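Local coordinates for protein chloramphenicol acetyltransferase (Bacteroides thetaiotaomicron, PDB 2I9D) that probably transfers an acetyl group from acetyl-CoA to a hydroxyl of chloramphenicol, at residues Y209-V212 / E213-K217. Residues are numbered along the deposited sequence; the frame is centred on the assembly and turned at random.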
loop_
_atom_site.group_PDB
_atom_site.type_symbol
_atom_site.label_atom_id
_atom_site.label_comp_id
_atom_site.label_asym_id
_atom_site.label_seq_id
_atom_site.Cartn_x
_atom_site.Cartn_y
_atom_site.Cartn_z
ATOM N N TYR A 209 -13.372 0.787 10.196
ATOM C CA TYR A 209 -13.174 2.211 9.964
ATOM C C TYR A 209 -14.372 3.095 10.382
ATOM O O TYR A 209 -14.181 4.175 10.973
ATOM C CB TYR A 209 -12.803 2.455 8.489
ATOM C CG TYR A 209 -11.356 2.116 8.159
ATOM C CD1 TYR A 209 -11.029 0.973 7.411
ATOM C CD2 TYR A 209 -10.306 2.943 8.597
ATOM C CE1 TYR A 209 -9.714 0.678 7.104
ATOM C CE2 TYR A 209 -8.974 2.632 8.295
ATOM C CZ TYR A 209 -8.691 1.501 7.554
ATOM O OH TYR A 209 -7.389 1.210 7.242
ATOM N N LYS A 210 -15.596 2.640 10.063
ATOM C CA LYS A 210 -16.814 3.297 10.538
ATOM C C LYS A 210 -16.738 3.438 12.058
ATOM O O LYS A 210 -16.882 4.537 12.598
ATOM C CB LYS A 210 -18.066 2.509 10.111
ATOM C CG LYS A 210 -19.390 3.125 10.534
ATOM C CD LYS A 210 -19.652 4.436 9.781
ATOM C CE LYS A 210 -20.958 5.158 10.249
ATOM N NZ LYS A 210 -21.098 6.510 9.572
ATOM N N LYS A 211 -16.451 2.329 12.731
ATOM C CA LYS A 211 -16.334 2.287 14.189
ATOM C C LYS A 211 -15.244 3.221 14.769
ATOM O O LYS A 211 -15.512 3.979 15.693
ATOM C CB LYS A 211 -16.128 0.845 14.624
ATOM C CG LYS A 211 -16.530 0.548 16.058
ATOM C CD LYS A 211 -16.455 -0.959 16.350
ATOM C CE LYS A 211 -17.785 -1.683 16.063
ATOM N NZ LYS A 211 -18.766 -1.424 17.146
ATOM N N VAL A 212 -14.034 3.202 14.203
ATOM C CA VAL A 212 -12.978 4.124 14.640
ATOM C C VAL A 212 -13.389 5.601 14.475
ATOM O O VAL A 212 -13.199 6.413 15.388
ATOM C CB VAL A 212 -11.646 3.858 13.888
ATOM C CG1 VAL A 212 -10.613 4.988 14.136
ATOM C CG2 VAL A 212 -11.092 2.513 14.280
ATOM N N GLU A 213 -13.936 5.941 13.309
ATOM C CA GLU A 213 -14.367 7.313 13.052
ATOM C C GLU A 213 -15.463 7.780 14.031
ATOM O O GLU A 213 -15.371 8.881 14.562
ATOM C CB GLU A 213 -14.824 7.495 11.601
ATOM C CG GLU A 213 -15.168 8.939 11.253
ATOM C CD GLU A 213 -15.461 9.113 9.783
ATOM O OE1 GLU A 213 -16.584 8.769 9.368
ATOM O OE2 GLU A 213 -14.578 9.587 9.040
ATOM N N ASP A 214 -16.465 6.937 14.279
ATOM C CA ASP A 214 -17.502 7.227 15.282
ATOM C C ASP A 214 -16.912 7.672 16.626
ATOM O O ASP A 214 -17.448 8.596 17.226
ATOM C CB ASP A 214 -18.483 6.045 15.504
ATOM C CG ASP A 214 -19.422 5.794 14.306
ATOM O OD1 ASP A 214 -19.513 6.666 13.392
ATOM O OD2 ASP A 214 -20.064 4.699 14.277
ATOM N N PHE A 215 -15.841 7.022 17.093
ATOM C CA PHE A 215 -15.226 7.366 18.380
ATOM C C PHE A 215 -14.485 8.695 18.305
ATOM O O PHE A 215 -14.335 9.384 19.316
ATOM C CB PHE A 215 -14.226 6.291 18.887
ATOM C CG PHE A 215 -14.820 4.898 19.098
ATOM C CD1 PHE A 215 -15.954 4.698 19.897
ATOM C CD2 PHE A 215 -14.192 3.767 18.541
ATOM C CE1 PHE A 215 -16.486 3.392 20.099
ATOM C CE2 PHE A 215 -14.712 2.476 18.738
ATOM C CZ PHE A 215 -15.869 2.292 19.512
ATOM N N LEU A 216 -14.027 9.050 17.107
ATOM C CA LEU A 216 -13.147 10.217 16.915
ATOM C C LEU A 216 -13.804 11.553 16.441
ATOM O O LEU A 216 -13.267 12.620 16.759
ATOM C CB LEU A 216 -11.920 9.839 16.073
ATOM C CG LEU A 216 -10.989 8.744 16.614
ATOM C CD1 LEU A 216 -9.951 8.370 15.560
ATOM C CD2 LEU A 216 -10.300 9.148 17.924
ATOM N N LYS A 217 -14.907 11.486 15.675
ATOM C CA LYS A 217 -16.007 12.537 15.680
ATOM C C LYS A 217 -15.721 13.946 15.129
ATOM O O LYS A 217 -15.693 14.902 15.884
ATOM C CB LYS A 217 -16.617 12.721 17.097
ATOM C CG LYS A 217 -16.557 11.467 18.004
ATOM C CD LYS A 217 -17.375 11.572 19.297
ATOM C CE LYS A 217 -18.868 11.246 19.082
ATOM N NZ LYS A 217 -19.676 11.501 20.325
ATOM O OXT LYS A 217 -15.546 14.223 13.941
#
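Glu213 N gives its hydrogen to Tyr209 O (2.9 Å) in a nearly straight bond, the donor tilted 24° from the carbonyl plane. Its extended side chain leads away from the helix, and OE2 accepts from the backbone N of Glu37 in strand 29-37, while the aromatic Tyr209 is buried, packs on Leu155 of a neighbouring subunit and hydrogen-bonds through OH to the carbonyl O of Ile191. Asp214 repeats the pattern, its N lying 3.0 Å from Lys210 O. Four residues apart on the exposed face, Lys210 and Asp214 suit each other in charge; Lys210 NZ stays 4.1 Å from Asp214 OD1, just beyond a salt bridge, where the opposite charges probably still attract. Phe215 N bonds only weakly to Lys211 O and Val212 O. With CG anti to the carbonyl carbon (chi1 -59°), its ring swings back along the helix, one face over Lys211 O, and Lys211 CG lies 3.8 Å from Phe215 CE2. The lysine's aliphatic stem thus runs beside the ring while its ammonium goes on to a salt bridge with Glu66. Replacing Phe215 by alanine is likely to leave the Lys211 stem without its aromatic neighbour and open a gap against Ala59 and Arg62 of helix 52-66. Leu216 turns inward beside Val212, with Val212 CG1 3.7 Å from Leu216 CD1, two branched apolar chains fit for a buried face. Its N makes a weak bond to Val212 O (3.3 Å) and a shorter one to Glu213 O. Weak i-to-i+4 bonds at Phe215 and Leu216, with i-to-i+3 bonds alongside, are typical of the last turn of a helix, here amphipathic helix 202-216, whose buried side chains pack on helix 52-66 and strand 29-37.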